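Local structure of 16S rRNA methylase (Uncultured bacterium, 7JLZ) at residues D30-G34 / G53-I57; S82-F86 / K117-I121; D95-L101 / G129-L135; R148-E152 / T162-F167; N171-F177 / Q206-M212. The protein probably methylates N1 of adenine 1408 in the 16S rRNA of the 30S ribosomal subunit, a modification associated with aminoglycoside resistance. All blocks are in the same frame, centred on the assembly; numbering follows the deposited sequence.

Interaction 1: residues D30-G34 / G53-I57; sequences DLGTG and GIEPI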
# COMPACT_ATOMS: atom_id res chain seq x y z
N ASP A 30 -0.78 1.43 -3.86
CA ASP A 30 -1.19 1.55 -2.46
C ASP A 30 -2.07 0.37 -2.07
O ASP A 30 -3.16 0.20 -2.61
CB ASP A 30 -1.94 2.87 -2.24
CG ASP A 30 -1.06 4.06 -2.48
OD1 ASP A 30 0.04 4.08 -1.90
OD2 ASP A 30 -1.45 4.96 -3.25
N LEU A 31 -1.60 -0.43 -1.11
CA LEU A 31 -2.31 -1.61 -0.66
C LEU A 31 -2.74 -1.42 0.78
O LEU A 31 -2.00 -0.83 1.57
CB LEU A 31 -1.43 -2.86 -0.73
CG LEU A 31 -0.69 -3.08 -2.04
CD1 LEU A 31 0.11 -4.37 -1.94
CD2 LEU A 31 -1.71 -3.14 -3.16
N GLY A 32 -3.91 -1.94 1.13
CA GLY A 32 -4.37 -1.87 2.51
C GLY A 32 -5.00 -0.56 2.91
O GLY A 32 -5.04 -0.24 4.11
N THR A 33 -5.50 0.22 1.96
CA THR A 33 -6.04 1.53 2.30
C THR A 33 -7.47 1.47 2.83
O THR A 33 -8.01 2.51 3.21
CB THR A 33 -5.99 2.48 1.09
OG1 THR A 33 -6.87 2.00 0.07
CG2 THR A 33 -4.57 2.55 0.51
N GLY A 34 -8.09 0.29 2.91
CA GLY A 34 -9.44 0.22 3.45
C GLY A 34 -10.48 0.61 2.41
O GLY A 34 -11.13 -0.25 1.82
N GLY A 53 -4.80 2.27 -6.09
CA GLY A 53 -5.26 1.46 -4.98
C GLY A 53 -5.76 0.11 -5.46
O GLY A 53 -6.46 0.03 -6.47
N ILE A 54 -5.42 -0.95 -4.72
CA ILE A 54 -5.84 -2.31 -5.07
C ILE A 54 -6.48 -2.97 -3.85
O ILE A 54 -5.83 -3.13 -2.81
CB ILE A 54 -4.66 -3.16 -5.56
CG1 ILE A 54 -3.90 -2.40 -6.65
CG2 ILE A 54 -5.16 -4.51 -6.10
CD1 ILE A 54 -2.62 -3.13 -7.11
N GLU A 55 -7.75 -3.36 -3.98
CA GLU A 55 -8.48 -4.06 -2.93
C GLU A 55 -9.38 -5.14 -3.54
O GLU A 55 -9.77 -5.05 -4.71
CB GLU A 55 -9.34 -3.09 -2.10
CG GLU A 55 -8.51 -2.03 -1.38
CD GLU A 55 -7.60 -2.61 -0.30
OE1 GLU A 55 -7.95 -3.63 0.31
OE2 GLU A 55 -6.51 -2.02 -0.09
N PRO A 56 -9.73 -6.16 -2.75
CA PRO A 56 -10.47 -7.31 -3.33
C PRO A 56 -11.97 -7.15 -3.44
O PRO A 56 -12.59 -7.87 -4.23
CB PRO A 56 -10.14 -8.45 -2.36
CG PRO A 56 -9.84 -7.75 -1.05
CD PRO A 56 -9.15 -6.47 -1.43
N ILE A 57 -12.60 -6.29 -2.64
CA ILE A 57 -14.06 -6.22 -2.59
C ILE A 57 -14.48 -4.93 -3.27
O ILE A 57 -14.00 -3.85 -2.91
CB ILE A 57 -14.56 -6.31 -1.14
CG1 ILE A 57 -14.21 -7.67 -0.55
CG2 ILE A 57 -16.08 -6.05 -1.06
CD1 ILE A 57 -14.37 -7.77 0.95
O HOH W 1 -5.64 0.12 -1.35
O HOH W 2 -7.70 -2.56 2.95

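Interaction 2: residues S82-F86 / K117-I121; sequences SVEYF and KNSLI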
# COMPACT_ATOMS: atom_id res chain seq x y z
N SER A 82 -5.90 -8.80 -5.13
CA SER A 82 -5.51 -9.39 -3.86
C SER A 82 -4.22 -10.15 -4.13
O SER A 82 -3.80 -10.28 -5.28
CB SER A 82 -6.59 -10.33 -3.30
OG SER A 82 -6.66 -11.52 -4.07
N VAL A 83 -3.60 -10.65 -3.05
CA VAL A 83 -2.40 -11.49 -3.23
C VAL A 83 -2.70 -12.64 -4.17
O VAL A 83 -1.93 -12.94 -5.09
CB VAL A 83 -1.90 -12.02 -1.88
CG1 VAL A 83 -0.85 -13.13 -2.10
CG2 VAL A 83 -1.31 -10.92 -1.03
N GLU A 84 -3.84 -13.31 -3.96
CA GLU A 84 -4.18 -14.51 -4.69
C GLU A 84 -4.67 -14.22 -6.11
O GLU A 84 -4.57 -15.10 -6.98
CB GLU A 84 -5.25 -15.29 -3.92
CG GLU A 84 -4.77 -15.87 -2.59
CD GLU A 84 -4.50 -14.83 -1.50
OE1 GLU A 84 -3.60 -15.08 -0.67
OE2 GLU A 84 -5.19 -13.77 -1.48
N TYR A 85 -5.20 -13.03 -6.35
CA TYR A 85 -5.68 -12.60 -7.67
C TYR A 85 -5.07 -11.23 -7.95
O TYR A 85 -5.75 -10.21 -7.91
CB TYR A 85 -7.21 -12.56 -7.73
CG TYR A 85 -7.83 -13.93 -7.57
CD1 TYR A 85 -7.96 -14.79 -8.66
CD2 TYR A 85 -8.27 -14.37 -6.34
CE1 TYR A 85 -8.53 -16.04 -8.52
CE2 TYR A 85 -8.84 -15.61 -6.18
CZ TYR A 85 -8.97 -16.45 -7.28
OH TYR A 85 -9.54 -17.69 -7.12
N PHE A 86 -3.77 -11.23 -8.19
CA PHE A 86 -3.15 -9.94 -8.39
C PHE A 86 -3.04 -9.62 -9.88
O PHE A 86 -2.71 -10.50 -10.68
CB PHE A 86 -1.77 -9.90 -7.76
CG PHE A 86 -1.20 -8.53 -7.70
CD1 PHE A 86 -0.46 -8.03 -8.76
CD2 PHE A 86 -1.48 -7.70 -6.62
CE1 PHE A 86 0.03 -6.74 -8.72
CE2 PHE A 86 -0.99 -6.41 -6.57
CZ PHE A 86 -0.25 -5.92 -7.62
N LYS A 117 4.49 -16.16 -1.59
CA LYS A 117 3.46 -15.13 -1.60
C LYS A 117 4.05 -13.74 -1.42
O LYS A 117 3.68 -12.80 -2.14
CB LYS A 117 2.42 -15.40 -0.51
CG LYS A 117 1.27 -16.30 -0.94
CD LYS A 117 0.10 -16.19 0.03
CE LYS A 117 -0.96 -17.25 -0.25
NZ LYS A 117 -1.33 -17.30 -1.69
N ASN A 118 4.98 -13.58 -0.47
CA ASN A 118 5.50 -12.25 -0.17
C ASN A 118 6.41 -11.71 -1.26
O ASN A 118 6.70 -10.50 -1.25
CB ASN A 118 6.23 -12.26 1.18
CG ASN A 118 5.29 -12.52 2.37
OD1 ASN A 118 4.08 -12.27 2.30
ND2 ASN A 118 5.86 -13.02 3.46
N SER A 119 6.85 -12.55 -2.21
CA SER A 119 7.64 -12.09 -3.34
C SER A 119 6.88 -11.11 -4.23
O SER A 119 7.49 -10.47 -5.10
CB SER A 119 8.10 -13.28 -4.19
OG SER A 119 7.05 -13.76 -5.00
N LEU A 120 5.56 -10.98 -4.04
CA LEU A 120 4.79 -9.97 -4.74
C LEU A 120 5.35 -8.58 -4.51
O LEU A 120 5.34 -7.74 -5.42
CB LEU A 120 3.33 -10.04 -4.28
CG LEU A 120 2.38 -8.95 -4.78
CD1 LEU A 120 2.16 -9.10 -6.27
CD2 LEU A 120 1.06 -9.03 -4.03
N ILE A 121 5.87 -8.31 -3.31
CA ILE A 121 6.32 -6.97 -2.95
C ILE A 121 7.45 -6.52 -3.88
O ILE A 121 7.39 -5.44 -4.48
CB ILE A 121 6.76 -6.94 -1.48
CG1 ILE A 121 5.55 -7.17 -0.58
CG2 ILE A 121 7.42 -5.61 -1.13
CD1 ILE A 121 5.92 -7.36 0.88

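Interaction 3: residues D95-L101 / G129-L135; sequences DKLTIIL and GICEIVL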
# COMPACT_ATOMS: atom_id res chain seq x y z
N ASP A 95 7.08 2.90 -8.84
CA ASP A 95 8.23 3.57 -8.24
C ASP A 95 8.16 3.53 -6.72
O ASP A 95 9.19 3.56 -6.04
CB ASP A 95 8.30 5.02 -8.73
CG ASP A 95 8.46 5.11 -10.24
OD1 ASP A 95 9.55 4.76 -10.75
OD2 ASP A 95 7.49 5.52 -10.91
N LYS A 96 6.95 3.48 -6.17
CA LYS A 96 6.75 3.35 -4.74
C LYS A 96 5.57 2.43 -4.48
O LYS A 96 4.56 2.51 -5.16
CB LYS A 96 6.51 4.70 -4.06
CG LYS A 96 6.42 4.57 -2.54
CD LYS A 96 6.07 5.85 -1.83
CE LYS A 96 6.09 5.63 -0.32
NZ LYS A 96 5.73 6.85 0.44
N LEU A 97 5.73 1.57 -3.47
CA LEU A 97 4.70 0.65 -3.02
C LEU A 97 4.47 0.93 -1.55
O LEU A 97 5.40 0.79 -0.74
CB LEU A 97 5.13 -0.81 -3.22
CG LEU A 97 4.21 -1.88 -2.66
CD1 LEU A 97 2.83 -1.82 -3.30
CD2 LEU A 97 4.85 -3.26 -2.89
N THR A 98 3.26 1.33 -1.20
CA THR A 98 2.91 1.56 0.20
C THR A 98 1.93 0.47 0.64
O THR A 98 0.92 0.23 -0.03
CB THR A 98 2.34 2.96 0.40
OG1 THR A 98 3.36 3.92 0.06
CG2 THR A 98 1.91 3.20 1.88
N ILE A 99 2.25 -0.18 1.76
CA ILE A 99 1.49 -1.31 2.26
C ILE A 99 1.03 -0.96 3.67
O ILE A 99 1.85 -0.91 4.60
CB ILE A 99 2.32 -2.61 2.28
CG1 ILE A 99 2.93 -2.90 0.91
CG2 ILE A 99 1.44 -3.76 2.72
CD1 ILE A 99 3.93 -4.05 0.92
N ILE A 100 -0.27 -0.70 3.84
CA ILE A 100 -0.83 -0.43 5.16
C ILE A 100 -1.45 -1.74 5.62
O ILE A 100 -2.59 -2.08 5.25
CB ILE A 100 -1.84 0.72 5.12
CG1 ILE A 100 -1.19 1.95 4.47
CG2 ILE A 100 -2.35 1.03 6.54
CD1 ILE A 100 -2.14 3.06 4.12
N LEU A 101 -0.71 -2.49 6.43
CA LEU A 101 -1.16 -3.82 6.80
C LEU A 101 -2.42 -3.73 7.67
O LEU A 101 -2.66 -2.72 8.33
CB LEU A 101 -0.04 -4.58 7.52
CG LEU A 101 1.09 -5.05 6.59
CD1 LEU A 101 2.17 -5.75 7.39
CD2 LEU A 101 0.55 -5.98 5.53
N GLY A 129 12.86 0.98 -6.84
CA GLY A 129 11.67 1.42 -6.15
C GLY A 129 11.82 1.41 -4.64
O GLY A 129 12.75 0.82 -4.09
N ILE A 130 10.89 2.09 -3.98
CA ILE A 130 10.84 2.21 -2.53
C ILE A 130 9.56 1.57 -2.03
O ILE A 130 8.48 1.79 -2.60
CB ILE A 130 10.91 3.69 -2.08
CG1 ILE A 130 12.24 4.31 -2.45
CG2 ILE A 130 10.63 3.80 -0.57
CD1 ILE A 130 13.43 3.42 -2.16
N CYS A 131 9.66 0.76 -0.98
CA CYS A 131 8.50 0.19 -0.32
C CYS A 131 8.34 0.85 1.04
O CYS A 131 9.32 1.01 1.77
CB CYS A 131 8.64 -1.33 -0.16
SG CYS A 131 7.28 -2.12 0.72
N GLU A 132 7.12 1.25 1.37
CA GLU A 132 6.79 1.78 2.68
C GLU A 132 5.74 0.86 3.29
O GLU A 132 4.76 0.51 2.63
CB GLU A 132 6.28 3.22 2.60
CG GLU A 132 5.85 3.82 3.95
CD GLU A 132 5.37 5.26 3.85
OE1 GLU A 132 5.84 5.98 2.95
OE2 GLU A 132 4.51 5.66 4.67
N ILE A 133 5.97 0.44 4.53
CA ILE A 133 5.06 -0.46 5.23
C ILE A 133 4.64 0.23 6.51
O ILE A 133 5.49 0.62 7.32
CB ILE A 133 5.71 -1.82 5.53
CG1 ILE A 133 6.10 -2.53 4.23
CG2 ILE A 133 4.76 -2.71 6.32
CD1 ILE A 133 6.66 -3.93 4.45
N VAL A 134 3.34 0.41 6.68
CA VAL A 134 2.77 0.99 7.89
C VAL A 134 2.27 -0.16 8.75
O VAL A 134 1.48 -0.99 8.30
CB VAL A 134 1.63 1.97 7.55
CG1 VAL A 134 0.93 2.45 8.83
CG2 VAL A 134 2.18 3.14 6.73
N LEU A 135 2.76 -0.22 9.99
CA LEU A 135 2.48 -1.31 10.91
C LEU A 135 1.69 -0.79 12.10
O LEU A 135 1.87 0.35 12.55
CB LEU A 135 3.77 -1.97 11.42
CG LEU A 135 4.57 -2.83 10.44
CD1 LEU A 135 5.82 -3.40 11.10
CD2 LEU A 135 3.70 -3.94 9.92
O HOH W 3 -0.75 -1.75 9.77

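Interaction 4: residues R148-E152 / T162-F167; sequences RLELE and TVIPIF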
# COMPACT_ATOMS: atom_id res chain seq x y z
N ARG A 148 4.43 -11.16 16.91
CA ARG A 148 4.37 -9.75 16.57
C ARG A 148 5.74 -9.09 16.72
O ARG A 148 6.59 -9.56 17.47
CB ARG A 148 3.35 -9.02 17.45
CG ARG A 148 3.91 -8.58 18.80
CD ARG A 148 2.89 -7.77 19.59
NE ARG A 148 2.23 -8.57 20.61
CZ ARG A 148 2.44 -8.43 21.92
NH1 ARG A 148 1.80 -9.20 22.79
NH2 ARG A 148 3.29 -7.51 22.36
N LEU A 149 5.94 -7.99 15.99
CA LEU A 149 7.14 -7.18 16.17
C LEU A 149 6.96 -6.25 17.36
O LEU A 149 5.92 -5.60 17.49
CB LEU A 149 7.43 -6.36 14.91
CG LEU A 149 7.98 -7.10 13.70
CD1 LEU A 149 7.99 -6.17 12.50
CD2 LEU A 149 9.38 -7.63 13.98
N GLU A 150 7.97 -6.18 18.22
CA GLU A 150 7.95 -5.33 19.41
C GLU A 150 8.78 -4.08 19.12
O GLU A 150 9.99 -4.06 19.34
CB GLU A 150 8.45 -6.10 20.62
CG GLU A 150 7.45 -7.10 21.21
CD GLU A 150 6.49 -6.46 22.20
OE1 GLU A 150 5.36 -6.11 21.81
OE2 GLU A 150 6.88 -6.30 23.38
N LEU A 151 8.11 -3.03 18.64
CA LEU A 151 8.77 -1.82 18.17
C LEU A 151 8.67 -0.64 19.13
O LEU A 151 9.24 0.42 18.85
CB LEU A 151 8.18 -1.42 16.81
CG LEU A 151 8.31 -2.49 15.73
CD1 LEU A 151 7.53 -2.09 14.49
CD2 LEU A 151 9.78 -2.73 15.41
N GLU A 152 7.97 -0.80 20.26
CA GLU A 152 7.69 0.33 21.14
C GLU A 152 8.96 0.95 21.69
O GLU A 152 9.07 2.18 21.81
CB GLU A 152 6.79 -0.13 22.30
CG GLU A 152 5.43 -0.73 21.89
CD GLU A 152 5.52 -2.15 21.32
OE1 GLU A 152 6.28 -2.97 21.87
OE2 GLU A 152 4.82 -2.43 20.32
N THR A 162 16.28 -8.98 14.71
CA THR A 162 14.92 -9.41 14.43
C THR A 162 14.29 -8.62 13.29
O THR A 162 13.83 -9.22 12.31
CB THR A 162 14.05 -9.28 15.69
OG1 THR A 162 14.55 -10.15 16.70
CG2 THR A 162 12.59 -9.63 15.36
N VAL A 163 14.26 -7.30 13.40
CA VAL A 163 13.51 -6.50 12.43
C VAL A 163 14.13 -6.61 11.05
O VAL A 163 13.47 -7.00 10.09
CB VAL A 163 13.42 -5.03 12.88
CG1 VAL A 163 12.63 -4.24 11.85
CG2 VAL A 163 12.75 -4.96 14.23
N ILE A 164 15.42 -6.27 10.92
CA ILE A 164 16.04 -6.26 9.60
C ILE A 164 16.01 -7.64 8.95
O ILE A 164 15.64 -7.73 7.77
CB ILE A 164 17.46 -5.66 9.69
CG1 ILE A 164 17.38 -4.15 9.94
CG2 ILE A 164 18.24 -5.93 8.42
CD1 ILE A 164 18.71 -3.54 10.41
N PRO A 165 16.35 -8.75 9.64
CA PRO A 165 16.32 -10.06 8.95
C PRO A 165 14.95 -10.47 8.45
O PRO A 165 14.85 -11.08 7.38
CB PRO A 165 16.84 -11.03 10.03
CG PRO A 165 17.61 -10.19 10.98
CD PRO A 165 16.89 -8.87 11.01
N ILE A 166 13.88 -10.17 9.20
CA ILE A 166 12.53 -10.53 8.77
C ILE A 166 12.25 -9.98 7.38
O ILE A 166 11.64 -10.64 6.53
CB ILE A 166 11.49 -10.05 9.79
CG1 ILE A 166 11.45 -10.99 10.99
CG2 ILE A 166 10.12 -9.92 9.15
CD1 ILE A 166 10.65 -10.48 12.16
N PHE A 167 12.69 -8.75 7.12
CA PHE A 167 12.36 -8.11 5.85
C PHE A 167 13.39 -8.39 4.77
O PHE A 167 13.04 -8.39 3.58
CB PHE A 167 12.19 -6.61 6.06
CG PHE A 167 10.96 -6.26 6.84
CD1 PHE A 167 9.72 -6.33 6.23
CD2 PHE A 167 11.04 -5.89 8.17
CE1 PHE A 167 8.57 -6.02 6.94
CE2 PHE A 167 9.89 -5.57 8.88
CZ PHE A 167 8.66 -5.64 8.26

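Interaction 5: residues N171-F177 / Q206-M212; sequences NLHLTEF and QLKFKKM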
# COMPACT_ATOMS: atom_id res chain seq x y z
N ASN A 171 13.53 -9.67 0.49
CA ASN A 171 14.30 -8.87 -0.47
C ASN A 171 14.18 -7.37 -0.22
O ASN A 171 14.38 -6.56 -1.13
CB ASN A 171 13.91 -9.20 -1.93
CG ASN A 171 14.96 -8.74 -2.93
OD1 ASN A 171 16.15 -8.90 -2.70
ND2 ASN A 171 14.51 -8.14 -4.03
N LEU A 172 13.91 -6.99 1.02
CA LEU A 172 13.73 -5.59 1.39
C LEU A 172 14.82 -5.19 2.36
O LEU A 172 15.00 -5.83 3.40
CB LEU A 172 12.35 -5.35 2.01
CG LEU A 172 11.18 -5.59 1.05
CD1 LEU A 172 9.86 -5.54 1.80
CD2 LEU A 172 11.22 -4.58 -0.10
N HIS A 173 15.54 -4.12 2.03
CA HIS A 173 16.58 -3.58 2.90
C HIS A 173 16.05 -2.33 3.59
O HIS A 173 15.66 -1.37 2.93
CB HIS A 173 17.83 -3.27 2.09
CG HIS A 173 18.88 -2.59 2.89
ND1 HIS A 173 19.06 -1.22 2.85
CD2 HIS A 173 19.80 -3.07 3.75
CE1 HIS A 173 20.05 -0.90 3.66
NE2 HIS A 173 20.52 -2.00 4.22
N LEU A 174 16.04 -2.34 4.93
CA LEU A 174 15.44 -1.25 5.68
C LEU A 174 16.28 0.02 5.58
O LEU A 174 17.49 -0.01 5.82
CB LEU A 174 15.28 -1.65 7.15
CG LEU A 174 14.70 -0.58 8.08
CD1 LEU A 174 13.21 -0.44 7.84
CD2 LEU A 174 15.01 -0.88 9.54
N THR A 175 15.64 1.13 5.23
CA THR A 175 16.30 2.42 5.15
C THR A 175 15.77 3.44 6.15
O THR A 175 16.50 4.37 6.50
CB THR A 175 16.18 3.02 3.74
OG1 THR A 175 14.82 3.31 3.44
CG2 THR A 175 16.75 2.07 2.69
N GLU A 176 14.53 3.30 6.62
CA GLU A 176 13.95 4.25 7.55
C GLU A 176 12.99 3.52 8.47
O GLU A 176 12.31 2.57 8.06
CB GLU A 176 13.20 5.37 6.83
CG GLU A 176 14.04 6.29 5.98
CD GLU A 176 13.31 7.57 5.64
OE1 GLU A 176 12.35 7.92 6.37
OE2 GLU A 176 13.69 8.24 4.65
N PHE A 177 12.91 4.01 9.71
CA PHE A 177 11.93 3.53 10.67
C PHE A 177 11.48 4.72 11.50
O PHE A 177 12.31 5.54 11.88
CB PHE A 177 12.52 2.46 11.60
CG PHE A 177 11.66 2.15 12.80
CD1 PHE A 177 10.66 1.20 12.74
CD2 PHE A 177 11.87 2.81 14.01
CE1 PHE A 177 9.87 0.92 13.84
CE2 PHE A 177 11.09 2.54 15.11
CZ PHE A 177 10.09 1.59 15.02
N GLN A 206 6.00 3.47 10.66
CA GLN A 206 6.30 3.57 9.24
C GLN A 206 7.70 3.02 9.02
O GLN A 206 8.64 3.44 9.69
CB GLN A 206 6.22 5.03 8.81
CG GLN A 206 6.21 5.31 7.33
CD GLN A 206 6.16 6.80 7.06
OE1 GLN A 206 7.06 7.54 7.46
NE2 GLN A 206 5.10 7.26 6.40
N LEU A 207 7.84 2.11 8.06
CA LEU A 207 9.14 1.53 7.73
C LEU A 207 9.31 1.68 6.24
O LEU A 207 8.37 1.41 5.48
CB LEU A 207 9.22 0.05 8.13
CG LEU A 207 9.31 -0.35 9.61
CD1 LEU A 207 8.00 -0.09 10.35
CD2 LEU A 207 9.72 -1.80 9.74
N LYS A 208 10.50 2.12 5.80
CA LYS A 208 10.80 2.25 4.38
C LYS A 208 11.95 1.33 4.01
O LYS A 208 12.86 1.10 4.81
CB LYS A 208 11.16 3.70 4.00
CG LYS A 208 9.97 4.64 4.24
CD LYS A 208 10.23 6.05 3.73
CE LYS A 208 8.99 6.92 3.95
NZ LYS A 208 9.22 8.35 3.60
N PHE A 209 11.89 0.82 2.79
CA PHE A 209 12.85 -0.15 2.30
C PHE A 209 13.21 0.18 0.87
O PHE A 209 12.46 0.84 0.15
CB PHE A 209 12.32 -1.59 2.34
CG PHE A 209 11.70 -1.99 3.66
CD1 PHE A 209 10.40 -1.64 3.96
CD2 PHE A 209 12.42 -2.74 4.56
CE1 PHE A 209 9.83 -2.02 5.16
CE2 PHE A 209 11.86 -3.13 5.75
CZ PHE A 209 10.56 -2.76 6.05
N LYS A 210 14.37 -0.31 0.45
CA LYS A 210 14.68 -0.46 -0.96
C LYS A 210 14.96 -1.93 -1.24
O LYS A 210 15.08 -2.75 -0.33
CB LYS A 210 15.86 0.43 -1.37
CG LYS A 210 17.09 0.29 -0.50
CD LYS A 210 18.22 1.16 -1.04
CE LYS A 210 19.45 1.11 -0.14
NZ LYS A 210 20.57 1.92 -0.71
N LYS A 211 15.02 -2.28 -2.52
CA LYS A 211 15.31 -3.66 -2.87
C LYS A 211 16.74 -4.03 -2.50
O LYS A 211 17.66 -3.21 -2.57
CB LYS A 211 15.11 -3.89 -4.35
CG LYS A 211 13.70 -3.79 -4.81
CD LYS A 211 13.66 -4.25 -6.25
CE LYS A 211 12.25 -4.41 -6.72
NZ LYS A 211 12.27 -5.22 -7.97
N MET A 212 16.92 -5.28 -2.10
CA MET A 212 18.26 -5.75 -1.78
C MET A 212 19.01 -6.08 -3.07
O MET A 212 18.40 -6.28 -4.11
CB MET A 212 18.20 -6.96 -0.88
CG MET A 212 17.65 -6.67 0.49
SD MET A 212 17.66 -8.17 1.45
CE MET A 212 19.42 -8.49 1.54
O HOH W 4 16.93 -7.31 -5.95

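Interaction 1: residues D30-G34 / G53-I57
The carboxylate of Glu55 is the polar hub of this contact. Its OE2 accepts a hydrogen bond from the backbone of the glycine-rich turn, Gly32 N to Glu55 OE2 at 2.9 Å, and a weak one from Thr33 N at 3.2 Å. Water 1 sits beside them, donating to Glu55 OE2 (2.6 Å) and Asp30 O (2.8 Å) and accepting from Thr33 OG1 (2.7 Å). Water 2 joins Gly34 N to Glu55 OE1, 2.9 Å from each. At the backbone angles of Gly32 and Gly34 a CB would be jammed against the preceding carbonyl O, which calls for glycine at both. The strands run parallel, tied by a weak bond from Ile54 N to Asp30 O (3.3 Å), and Leu31 CD2 packs on Ile54 CB at 3.8 Å. A glycine-rich loop after the first strand and an acid ending the second are hallmarks of class I methyltransferases, where they typically bind S-adenosylmethionine; the same role is probable here. Gln60 also bonds Glu55 OE1. The two strands belong to the beta-alpha-beta unit 26-31, 37-45, 49-55: Tyr38 and Val39 pack on Asp30, strand 94-100 flanks 26-31, and strand 76-80 flanks 49-55.

Interaction 2: residues S82-F86 / K117-I121
Lys117, in the short helix 115-118, reaches toward the loop with both its aliphatic stem and its charge. Its CD lies 3.8 Å from Val83 CG1, while its NZ makes a salt bridge to Glu84 OE1 that, at 3.3 Å, is only a weak hydrogen bond; Glu84 OE1 also bonds Ser105 OG. The chain then passes Asn118 and Ser119 without touching the loop, and Asn118 OD1 instead takes a bond from Leu107 N. Leu120 supplies most of the apolar contact. Its CD1 sits 3.7 Å from the centroid of the Phe86 ring, nearly on the ring normal, a CH-pi contact over the face, and its CD2 is 4.3 Å from Val83 CG2. Ile121 does not reach the loop and packs on Leu97 and Ile99 of strand 94-100. The loop holds its own shape through an ST motif, in which Tyr85 N donates to Ser82 OG at 3.1 Å. This is surface packing within a Rossmann-like methyltransferase fold, joining the loop after strand 76-80 to the short helices that link strands 94-100 and 129-135.

Interaction 3: residues D95-L101 / G129-L135
Strands 96-100 and 129-135 run side by side in the same direction, their axes 4.6 Å apart at closest and 11° from parallel. They are neighbours in the seven-stranded mixed sheet, order 3-2-1-4-5-7-6, of the class I, Rossmann-like methyltransferase fold. A regular parallel ladder joins them: Ile130 N to Asp95 O (3.0 Å), Leu97 N to Ile130 O (2.9 Å), Glu132 N to Leu97 O (2.8 Å), Ile99 N to Glu132 O (2.7 Å), Val134 N to Ile99 O (2.9 Å) and Leu101 N to Val134 O (3.2 Å). CA-H...O contacts fill in between, such as Thr98 CA to Glu132 O at 3.2 Å.

The side chains divide between the two faces. Leu97, Ile99, Cys131 and Ile133 share one, where Ile99 CD1 lies 3.9 Å from Cys131 SG and 4.2 Å from Ile133 CG1; Ile121 of helix 120-124 packs on Leu97, Ile99 and Cys131. The other face carries Lys96, Thr98, Ile100, Ile130, Glu132 and Val134. There the fully extended Lys96 spans the strands to form a salt bridge, NZ to Glu132 OE1 at 2.7 Å, while Ile100 CG1 packs 4.2 Å from Val134 CB. Strand 26-31 continues the sheet beyond 96-100, and strand 205-211 beyond 129-135. At the C-terminal end, Leu101 CD1 meets Leu135 CD2 at 3.5 Å, and water 3 donates to both Leu101 O (2.6 Å) and Val134 O (2.8 Å).

Interaction 4: residues R148-E152 / T162-F167
Leu149 carries this contact. Its side chain points from an irregular loop straight at helix 156-168 and spreads over a full turn of it: CD2 lies 3.6 Å from Ile166 CD1, 4.0 Å from Thr162 CG2 and 4.3 Å from Val163 CG2, while CD1 is 4.1 Å from Phe167 CE2. Thr162 and Val163 lie one turn before Ile166 and Phe167, so all four fall on one side of the helix.

Val163 is the helix residue most buried by the loop. Besides meeting Leu149, its CG2 receives Leu151 CD2 at 3.9 Å, so the two leucines on either side of Glu150 in sequence converge on the same valine. Leu151 contributes less area and continues onto Leu135 and Tyr205. No hydrogen bond crosses between the segments; the contact is wholly apolar. A bond from Glu150 N to Tyr158 OH ties the loop to an earlier turn of the same helix.

Pro165 lacks an amide hydrogen to give the turn before it, and the helix kinks there. Leu149 also touches Leu135, and Phe167 reaches Ile133 and Leu207, so the loop and the helix close over a face of the sheet. This is the helix-on-sheet layering of a Rossmann-like alpha/beta fold.

Interaction 5: residues N171-F177 / Q206-M212
This is an antiparallel strand pair interrupted by a classic beta bulge, where strands 6 and 7 of the class I methyltransferase fold pair at the sheet edge. His173 and Lys210 form a hydrogen-bonded pair, His173 N to Lys210 O (2.8 Å) and Lys210 N to His173 O (3.0 Å). At the bulge Thr175 and Glu176 both face Lys208, whose O accepts from Thr175 N (2.8 Å) and Glu176 N (3.3 Å); Lys208 N returns a bond to Glu176 O (2.9 Å). The strands are strongly twisted, 137° between their directions.

Apolar contacts gather on the face of Leu174, Phe177, Leu207 and Phe209. Leu174 CD1 makes an off-centre CH-pi contact with the Phe209 ring, Leu172 CB touches Phe209 CD2 at 3.6 Å, and Phe177 CD1 meets Leu207 CG at 3.7 Å. Phe167 of helix 156-168 packs against Phe209.

Charged groups line the opposite face, where Glu176 OE1 and Lys208 NZ stay 4.2 Å apart, beyond a salt bridge. Asn171, with positive phi, ends the helix in a Schellman motif; its ND2 bonds Ser122 OG. Its O accepts from Met212 N (3.0 Å), and water 4 links Asn171 ND2 (3.2 Å) to Met212 O (2.6 Å).

How the interactions relate
Interactions 1, 3 and 5 all lie in one sheet. Leu31 of interaction 1 bonds through its backbone to Thr98 and Ile100 of interaction 3, whose Cys131 and Ile133 bond in turn to Phe209 and Leu207 of interaction 5. Interactions 1 and 3 are buried and parallel; interaction 5 is antiparallel and only partly buried at the edge. Interactions 2 and 4 join loops to helices through side chains, the former at the surface with a salt bridge, the latter buried and purely apolar. Ile121 of 117-121 touches interactions 3 and 5, while Phe167 of 162-167 packs on Ile133 and Phe209. Interaction 1 brings together two elements that in relatives help bind S-adenosylmethionine.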